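Local coordinates for protein botulinum neurotoxin type C1 (Clostridium botulinum, PDB 3R4S) that binds gangliosides, on which entry of the toxin into nerve cells depends, as part of a neurotoxin whose light chain is a zinc protease, at residues Phe119-Asn124 with Val152-Met157; Pro94-Ile99 with Asp204-Trp209; Asn159-Ile162 with Lys167-Asp170. All coordinates share one frame; numbering follows the deposited sequence.

Contact 1 of 3, residues Phe119-Asn124 with Val152-Met157; sequences FTLKQN and VTNNMM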
loop_
_atom_site.group_PDB
_atom_site.type_symbol
_atom_site.label_atom_id
_atom_site.label_comp_id
_atom_site.label_asym_id
_atom_site.label_seq_id
_atom_site.Cartn_x
_atom_site.Cartn_y
_atom_site.Cartn_z
ATOM N N PHE A 119 4.230 -3.072 -18.894
ATOM C CA PHE A 119 3.551 -4.151 -19.609
ATOM C C PHE A 119 3.920 -4.080 -21.073
ATOM O O PHE A 119 3.878 -3.009 -21.671
ATOM C CB PHE A 119 2.027 -4.061 -19.469
ATOM C CG PHE A 119 1.297 -5.085 -20.294
ATOM C CD1 PHE A 119 1.174 -6.398 -19.844
ATOM C CD2 PHE A 119 0.748 -4.742 -21.521
ATOM C CE1 PHE A 119 0.505 -7.364 -20.609
ATOM C CE2 PHE A 119 0.085 -5.691 -22.295
ATOM C CZ PHE A 119 -0.030 -7.011 -21.839
ATOM N N THR A 120 4.276 -5.219 -21.651
ATOM C CA THR A 120 4.729 -5.254 -23.037
ATOM C C THR A 120 4.021 -6.318 -23.867
ATOM O O THR A 120 3.925 -7.483 -23.455
ATOM C CB THR A 120 6.227 -5.545 -23.111
ATOM O OG1 THR A 120 6.935 -4.602 -22.299
ATOM C CG2 THR A 120 6.714 -5.447 -24.549
ATOM N N LEU A 121 3.506 -5.914 -25.025
ATOM C CA LEU A 121 3.131 -6.872 -26.060
ATOM C C LEU A 121 4.358 -7.069 -26.942
ATOM O O LEU A 121 4.896 -6.101 -27.483
ATOM C CB LEU A 121 1.963 -6.355 -26.895
ATOM C CG LEU A 121 0.570 -6.384 -26.257
ATOM C CD1 LEU A 121 -0.463 -5.930 -27.262
ATOM C CD2 LEU A 121 0.211 -7.770 -25.739
ATOM N N LYS A 122 4.826 -8.306 -27.064
ATOM C CA LYS A 122 5.976 -8.578 -27.913
ATOM C C LYS A 122 5.537 -9.247 -29.210
ATOM O O LYS A 122 5.155 -10.422 -29.221
ATOM C CB LYS A 122 7.006 -9.443 -27.191
ATOM C CG LYS A 122 8.299 -9.626 -27.980
ATOM C CD LYS A 122 9.251 -10.565 -27.264
ATOM C CE LYS A 122 10.579 -10.696 -28.001
ATOM N NZ LYS A 122 11.565 -9.724 -27.501
ATOM N N GLN A 123 5.571 -8.487 -30.300
ATOM C CA GLN A 123 5.132 -9.001 -31.589
ATOM C C GLN A 123 6.116 -10.020 -32.139
ATOM O O GLN A 123 5.728 -11.106 -32.557
ATOM C CB GLN A 123 4.938 -7.866 -32.591
ATOM C CG GLN A 123 4.596 -8.345 -33.988
ATOM C CD GLN A 123 4.428 -7.199 -34.970
ATOM O OE1 GLN A 123 4.843 -6.075 -34.703
ATOM N NE2 GLN A 123 3.808 -7.482 -36.109
ATOM N N ASN A 124 7.392 -9.656 -32.137
ATOM C CA ASN A 124 8.454 -10.526 -32.627
ATOM C C ASN A 124 9.759 -9.978 -32.067
ATOM O O ASN A 124 9.733 -9.035 -31.274
ATOM C CB ASN A 124 8.476 -10.550 -34.163
ATOM C CG ASN A 124 8.545 -9.157 -34.761
ATOM O OD1 ASN A 124 9.403 -8.352 -34.384
ATOM N ND2 ASN A 124 7.628 -8.854 -35.679
ATOM N N VAL A 152 -4.240 -4.499 -16.437
ATOM C CA VAL A 152 -3.897 -4.189 -17.812
ATOM C C VAL A 152 -5.047 -4.657 -18.697
ATOM O O VAL A 152 -5.549 -5.779 -18.526
ATOM C CB VAL A 152 -2.598 -4.908 -18.233
ATOM C CG1 VAL A 152 -2.408 -4.840 -19.742
ATOM C CG2 VAL A 152 -1.389 -4.332 -17.492
ATOM N N THR A 153 -5.484 -3.811 -19.629
ATOM C CA THR A 153 -6.474 -4.262 -20.605
ATOM C C THR A 153 -5.940 -4.038 -22.002
ATOM O O THR A 153 -5.195 -3.095 -22.243
ATOM C CB THR A 153 -7.866 -3.591 -20.440
ATOM O OG1 THR A 153 -7.794 -2.202 -20.792
ATOM C CG2 THR A 153 -8.376 -3.740 -19.009
ATOM N N ASN A 154 -6.304 -4.928 -22.913
ATOM C CA ASN A 154 -5.888 -4.803 -24.296
ATOM C C ASN A 154 -7.036 -5.087 -25.248
ATOM O O ASN A 154 -7.855 -5.958 -24.997
ATOM C CB ASN A 154 -4.755 -5.760 -24.603
ATOM C CG ASN A 154 -4.142 -5.497 -25.956
ATOM O OD1 ASN A 154 -4.276 -6.296 -26.901
ATOM N ND2 ASN A 154 -3.474 -4.374 -26.066
ATOM N N ASN A 155 -7.070 -4.342 -26.343
ATOM C CA ASN A 155 -8.050 -4.530 -27.399
ATOM C C ASN A 155 -7.329 -4.304 -28.726
ATOM O O ASN A 155 -6.903 -3.187 -29.010
ATOM C CB ASN A 155 -9.198 -3.527 -27.227
ATOM C CG ASN A 155 -10.295 -3.706 -28.265
ATOM O OD1 ASN A 155 -10.077 -4.298 -29.307
ATOM N ND2 ASN A 155 -11.471 -3.181 -27.983
ATOM N N MET A 156 -7.160 -5.360 -29.521
ATOM C CA MET A 156 -6.447 -5.236 -30.792
ATOM C C MET A 156 -7.046 -4.146 -31.685
ATOM O O MET A 156 -6.325 -3.459 -32.404
ATOM C CB MET A 156 -6.388 -6.572 -31.541
ATOM C CG MET A 156 -5.466 -7.596 -30.900
ATOM S SD MET A 156 -3.770 -7.014 -30.633
ATOM C CE MET A 156 -3.031 -8.485 -29.907
ATOM N N MET A 157 -8.358 -3.957 -31.606
ATOM C CA MET A 157 -9.025 -2.918 -32.392
ATOM C C MET A 157 -9.034 -1.555 -31.701
ATOM O O MET A 157 -9.609 -0.600 -32.214
ATOM C CB MET A 157 -10.460 -3.336 -32.701
ATOM C CG MET A 157 -10.566 -4.553 -33.611
ATOM S SD MET A 157 -10.095 -4.172 -35.311
ATOM C CE MET A 157 -8.312 -4.412 -35.261
#
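F119 and V152 meet through a CH-pi contact: the methyl CG1 of V152 sits over one face of the F119 ring, 3.5 Å from the ring centroid and only 7° off the normal. The methyl is so well centred that it touches all six ring carbons of F119, CD2 nearest at 3.6 Å. The ring reaches this place with CG anti to the backbone N of F119 (chi1 175°). The second V152 methyl, CG2, lies beside CB and CG of F119.

Further along, a methyl-amide contact and a looser aliphatic one follow. The side chains of L121 and N154 come from opposite directions, and CD1 of L121 stands obliquely over one face of the N154 amide, 3.6 Å from ND2 and slightly farther from OD1. The tip of M156 is less close, CE standing 4.5 Å from CD1 of L121.

No hydrogen bond crosses between the segments, whose touching parts run 20° apart on the two facing sheets of the N-terminal half of the receptor-binding region, a lectin-like (concanavalin-type) beta sandwich. Each binds within its own sheet, F119 to I131 and V152 to I80. At the end of the strand, N155 OD1 accepts from M157 N in an Asx turn.

The chemistry is therefore that of an apolar sandwich core with one polar intrusion: ND2 of N154 is buried here without a hydrogen-bond partner in the model, so nonpolar packing alone holds the two segments together.

Contact 2 of 3, residues Pro94-Ile99 with Asp204-Trp209; sequences PGYTII and DNINMW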
loop_
_atom_site.group_PDB
_atom_site.type_symbol
_atom_site.label_atom_id
_atom_site.label_comp_id
_atom_site.label_asym_id
_atom_site.label_seq_id
_atom_site.Cartn_x
_atom_site.Cartn_y
_atom_site.Cartn_z
ATOM N N PRO A 94 17.603 -1.903 -10.995
ATOM C CA PRO A 94 17.922 -2.395 -12.341
ATOM C C PRO A 94 16.709 -3.101 -12.946
ATOM O O PRO A 94 15.677 -3.228 -12.282
ATOM C CB PRO A 94 19.058 -3.394 -12.094
ATOM C CG PRO A 94 18.958 -3.752 -10.652
ATOM C CD PRO A 94 18.405 -2.555 -9.948
ATOM N N GLY A 95 16.827 -3.540 -14.190
ATOM C CA GLY A 95 15.730 -4.207 -14.864
ATOM C C GLY A 95 15.520 -5.634 -14.390
ATOM O O GLY A 95 16.477 -6.393 -14.251
ATOM N N TYR A 96 14.256 -5.978 -14.129
ATOM C CA TYR A 96 13.837 -7.350 -13.855
ATOM C C TYR A 96 12.561 -7.658 -14.625
ATOM O O TYR A 96 11.597 -6.899 -14.564
ATOM C CB TYR A 96 13.527 -7.562 -12.363
ATOM C CG TYR A 96 14.703 -7.437 -11.426
ATOM C CD1 TYR A 96 15.516 -8.531 -11.147
ATOM C CD2 TYR A 96 14.987 -6.228 -10.804
ATOM C CE1 TYR A 96 16.586 -8.421 -10.284
ATOM C CE2 TYR A 96 16.058 -6.107 -9.934
ATOM C CZ TYR A 96 16.855 -7.202 -9.681
ATOM O OH TYR A 96 17.913 -7.079 -8.813
ATOM N N THR A 97 12.557 -8.767 -15.352
ATOM C CA THR A 97 11.309 -9.366 -15.796
ATOM C C THR A 97 10.748 -10.056 -14.571
ATOM O O THR A 97 11.504 -10.680 -13.838
ATOM C CB THR A 97 11.561 -10.403 -16.885
ATOM O OG1 THR A 97 12.117 -9.739 -18.023
ATOM C CG2 THR A 97 10.257 -11.098 -17.297
ATOM N N ILE A 98 9.448 -9.902 -14.318
ATOM C CA ILE A 98 8.819 -10.509 -13.147
ATOM C C ILE A 98 7.677 -11.481 -13.484
ATOM O O ILE A 98 7.487 -12.485 -12.798
ATOM C CB ILE A 98 8.301 -9.457 -12.142
ATOM C CG1 ILE A 98 7.428 -8.418 -12.852
ATOM C CG2 ILE A 98 9.474 -8.793 -11.395
ATOM C CD1 ILE A 98 6.757 -7.433 -11.893
ATOM N N ILE A 99 6.903 -11.169 -14.512
ATOM C CA ILE A 99 5.817 -12.063 -14.938
ATOM C C ILE A 99 5.885 -12.170 -16.451
ATOM O O ILE A 99 5.624 -11.200 -17.164
ATOM C CB ILE A 99 4.418 -11.555 -14.507
ATOM C CG1 ILE A 99 4.411 -11.171 -13.032
ATOM C CG2 ILE A 99 3.342 -12.618 -14.786
ATOM C CD1 ILE A 99 3.132 -10.488 -12.588
ATOM N N ASP A 204 21.069 -5.439 -4.274
ATOM C CA ASP A 204 20.326 -6.050 -3.176
ATOM C C ASP A 204 19.242 -6.998 -3.684
ATOM O O ASP A 204 18.623 -6.752 -4.714
ATOM C CB ASP A 204 19.675 -4.968 -2.306
ATOM C CG ASP A 204 20.683 -3.982 -1.732
ATOM O OD1 ASP A 204 21.875 -4.342 -1.599
ATOM O OD2 ASP A 204 20.277 -2.844 -1.406
ATOM N N ASN A 205 19.017 -8.083 -2.952
ATOM C CA ASN A 205 17.864 -8.934 -3.202
ATOM C C ASN A 205 16.593 -8.086 -3.089
ATOM O O ASN A 205 16.514 -7.169 -2.266
ATOM C CB ASN A 205 17.848 -10.106 -2.207
ATOM C CG ASN A 205 16.539 -10.922 -2.241
ATOM O OD1 ASN A 205 16.410 -11.900 -2.990
ATOM N ND2 ASN A 205 15.585 -10.541 -1.393
ATOM N N ILE A 206 15.623 -8.357 -3.955
ATOM C CA ILE A 206 14.285 -7.822 -3.762
ATOM C C ILE A 206 13.324 -8.976 -3.594
ATOM O O ILE A 206 13.596 -10.092 -4.033
ATOM C CB ILE A 206 13.809 -6.936 -4.934
ATOM C CG1 ILE A 206 13.800 -7.723 -6.242
ATOM C CG2 ILE A 206 14.659 -5.668 -5.046
ATOM C CD1 ILE A 206 13.150 -6.962 -7.401
ATOM N N ASN A 207 12.205 -8.709 -2.940
ATOM C CA ASN A 207 11.115 -9.671 -2.886
ATOM C C ASN A 207 9.932 -9.156 -3.683
ATOM O O ASN A 207 9.732 -7.948 -3.814
ATOM C CB ASN A 207 10.663 -9.920 -1.445
ATOM C CG ASN A 207 11.679 -10.685 -0.637
ATOM O OD1 ASN A 207 12.057 -10.268 0.460
ATOM N ND2 ASN A 207 12.128 -11.810 -1.166
ATOM N N MET A 208 9.139 -10.078 -4.205
ATOM C CA MET A 208 7.884 -9.709 -4.827
ATOM C C MET A 208 6.796 -10.596 -4.244
ATOM O O MET A 208 6.979 -11.808 -4.120
ATOM C CB MET A 208 7.971 -9.871 -6.347
ATOM C CG MET A 208 6.636 -9.705 -7.070
ATOM S SD MET A 208 6.771 -9.945 -8.864
ATOM C CE MET A 208 6.949 -11.732 -8.981
ATOM N N TRP A 209 5.676 -9.990 -3.873
ATOM C CA TRP A 209 4.517 -10.735 -3.418
ATOM C C TRP A 209 3.433 -10.569 -4.458
ATOM O O TRP A 209 3.283 -9.483 -5.034
ATOM C CB TRP A 209 3.983 -10.179 -2.100
ATOM C CG TRP A 209 4.873 -10.322 -0.916
ATOM C CD1 TRP A 209 4.762 -11.247 0.089
ATOM C CD2 TRP A 209 5.975 -9.481 -0.564
ATOM N NE1 TRP A 209 5.736 -11.036 1.036
ATOM C CE2 TRP A 209 6.496 -9.960 0.659
ATOM C CE3 TRP A 209 6.579 -8.375 -1.168
ATOM C CZ2 TRP A 209 7.598 -9.374 1.289
ATOM C CZ3 TRP A 209 7.673 -7.787 -0.538
ATOM C CH2 TRP A 209 8.167 -8.291 0.680
HETATM O O HOH W 1 18.455 -5.010 -6.700
#
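I206 lays its terminal methyl over one face of the Y96 ring. The two side chains run antiparallel alongside one another, and CD1 of I206 stands 3.9 Å above the ring plane, displaced toward the rim that carries CD2 and CE2 of Y96. The line from the methyl to the ring centroid is 20° off the normal, an off-centre CH-pi contact. Placing CG1 of I206 between the backbone N and the carbonyl carbon (chi1 59°), with an extended continuation, carries CD1 to the ring.

At its far end the tyrosine turns polar. Its OH is 4.2 Å from the carbonyl O of D204, too far for a direct bond, and one water closes the gap: it lies 3.0 Å from OH of Y96 and donates to O of D204 at 2.6 Å.

The strand parts, 96-98 and 207-209, lie on opposing sheets of the lectin-like beta sandwich; I206 is in the loop leading into its strand. Strand 96-98 pairs with strands 108-113 and 185-192, whereas strand 207-216 pairs with 77-87, 49-52 and 12-18 in the other sheet. I98 and I99 both face I110 in a classic beta bulge, and the chain turns a corner at I99.

Beyond the ring, I98 and M208 cross at a slant. The sulfur does the touching: SD of M208 lies 3.7 Å from CB of I98 and almost as near to its CG2 and CD1. M208 runs straight out from its strand, CG anti to the backbone N (chi1 171°), then bends at its last torsion, which swings CE to 3.9 Å from the carbonyl O of I98. I84 packs on I98, and I86 and L51 on M208, extending the apolar layer between the sheets.

Contact 3 of 3, residues Asn159-Ile162 with Lys167-Asp170; sequences NMKI and KLID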
loop_
_atom_site.group_PDB
_atom_site.type_symbol
_atom_site.label_atom_id
_atom_site.label_comp_id
_atom_site.label_asym_id
_atom_site.label_seq_id
_atom_site.Cartn_x
_atom_site.Cartn_y
_atom_site.Cartn_z
ATOM N N ASN A 159 -7.270 0.204 -27.733
ATOM C CA ASN A 159 -6.146 0.650 -26.924
ATOM C C ASN A 159 -5.650 -0.405 -25.944
ATOM O O ASN A 159 -6.372 -1.352 -25.596
ATOM C CB ASN A 159 -6.554 1.896 -26.145
ATOM C CG ASN A 159 -6.995 3.011 -27.048
ATOM O OD1 ASN A 159 -6.182 3.593 -27.766
ATOM N ND2 ASN A 159 -8.285 3.308 -27.036
ATOM N N MET A 160 -4.409 -0.240 -25.515
ATOM C CA MET A 160 -3.884 -1.018 -24.403
ATOM C C MET A 160 -3.765 -0.045 -23.242
ATOM O O MET A 160 -3.331 1.110 -23.414
ATOM C CB MET A 160 -2.541 -1.682 -24.743
ATOM C CG MET A 160 -1.391 -0.715 -25.010
ATOM S SD MET A 160 0.124 -1.589 -25.499
ATOM C CE MET A 160 0.179 -2.831 -24.239
ATOM N N LYS A 161 -4.209 -0.488 -22.073
ATOM C CA LYS A 161 -4.326 0.405 -20.929
ATOM C C LYS A 161 -3.758 -0.261 -19.689
ATOM O O LYS A 161 -3.798 -1.487 -19.546
ATOM C CB LYS A 161 -5.793 0.765 -20.681
ATOM C CG LYS A 161 -6.482 1.449 -21.857
ATOM C CD LYS A 161 -7.944 1.730 -21.543
ATOM C CE LYS A 161 -8.766 1.717 -22.817
ATOM N NZ LYS A 161 -10.238 1.691 -22.553
ATOM N N ILE A 162 -3.229 0.547 -18.784
ATOM C CA ILE A 162 -2.862 0.028 -17.488
ATOM C C ILE A 162 -3.481 0.913 -16.418
ATOM O O ILE A 162 -3.453 2.141 -16.521
ATOM C CB ILE A 162 -1.332 -0.145 -17.318
ATOM C CG1 ILE A 162 -1.024 -0.683 -15.916
ATOM C CG2 ILE A 162 -0.597 1.184 -17.540
ATOM C CD1 ILE A 162 0.386 -1.243 -15.797
ATOM N N LYS A 167 -7.448 3.117 -11.113
ATOM C CA LYS A 167 -7.337 4.374 -11.842
ATOM C C LYS A 167 -6.483 4.210 -13.091
ATOM O O LYS A 167 -5.348 3.727 -13.017
ATOM C CB LYS A 167 -6.705 5.454 -10.961
ATOM C CG LYS A 167 -7.689 6.469 -10.405
ATOM C CD LYS A 167 -8.515 5.889 -9.282
ATOM C CE LYS A 167 -9.461 6.939 -8.726
ATOM N NZ LYS A 167 -8.753 8.223 -8.461
ATOM N N LEU A 168 -7.025 4.632 -14.228
ATOM C CA LEU A 168 -6.291 4.626 -15.497
ATOM C C LEU A 168 -5.046 5.499 -15.412
ATOM O O LEU A 168 -5.130 6.656 -15.039
ATOM C CB LEU A 168 -7.175 5.134 -16.635
ATOM C CG LEU A 168 -6.496 5.109 -18.009
ATOM C CD1 LEU A 168 -6.185 3.675 -18.419
ATOM C CD2 LEU A 168 -7.384 5.789 -19.061
ATOM N N ILE A 169 -3.903 4.940 -15.798
ATOM C CA ILE A 169 -2.591 5.578 -15.647
ATOM C C ILE A 169 -1.927 5.820 -17.008
ATOM O O ILE A 169 -1.207 6.791 -17.193
ATOM C CB ILE A 169 -1.645 4.675 -14.783
ATOM C CG1 ILE A 169 -2.094 4.668 -13.320
ATOM C CG2 ILE A 169 -0.199 5.113 -14.887
ATOM C CD1 ILE A 169 -2.373 6.056 -12.754
ATOM N N ASP A 170 -2.173 4.931 -17.967
ATOM C CA ASP A 170 -1.522 5.007 -19.277
ATOM C C ASP A 170 -2.402 4.321 -20.317
ATOM O O ASP A 170 -2.980 3.263 -20.056
ATOM C CB ASP A 170 -0.152 4.312 -19.236
ATOM C CG ASP A 170 0.773 4.733 -20.380
ATOM O OD1 ASP A 170 0.379 5.584 -21.206
ATOM O OD2 ASP A 170 1.911 4.212 -20.451
#
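I162 turns CG1 anti to its backbone N (chi1 179°), which leaves CG2 between that nitrogen and the carbonyl carbon and brings this methyl to 3.6 Å from CB of D170. The side chains of I162 and D170 lie on the same face of the sheet and run at an angle to each other. The carboxylate of D170 leads away from I162, with OD2 accepting from the backbone N of N132.

The backbone supplies the polar grip. N of I162 donates to O of D170 at 3.0 Å, with an angle of 161° at the hydrogen, and N of I169 donates to O of I162 at 2.9 Å. Both donors lie in the plane of the carbonyl they address. A weak third bond from N of D170 also ends on O of I162, so this one oxygen receives two successive amides.

I169 and D170 together facing I162 make a classic beta bulge. It lies in the antiparallel hairpin of strands 159-164 and 167-173, at one margin of a sheet in the lectin-like beta sandwich. The short segments diverge markedly from an antiparallel course, with 115° between their directions.

Alongside the bonded backbones, CD1 of L168 reaches across to K161 CB at 3.7 Å and comes equally near O of I162. The lysine chain runs on extended, CG and CD of K161 each still 4.1 Å from CD1 of L168. A further contact joins CA of K161 to O of D170 at 3.3 Å, a CA-H...O approach to the same oxygen that accepts from N of I162.

Overall arrangement
All three contacts lie in the lectin-like half of the receptor-binding fragment. Contacts 1 and 2 bridge its two sheets at places whose centres are 22 Å apart, while contact 3 joins the two strands of a hairpin within one of those sheets. Contacts 1 and 3 touch, their centres 12 Å apart: strands 148-155 and 159-164 are neighbours, T153 O lying 2.8 Å from K161 N in a probable hydrogen bond, and M160 CE comes to 3.4 Å from F119 CD2. Contact 2 encloses both along the chain, yet its nearest atoms stay about 7 Å from contact 1 and 10 Å from contact 3. The two sialic acid pockets, one with Y265 and the other with K291, lie in the trefoil half, away from all three contacts.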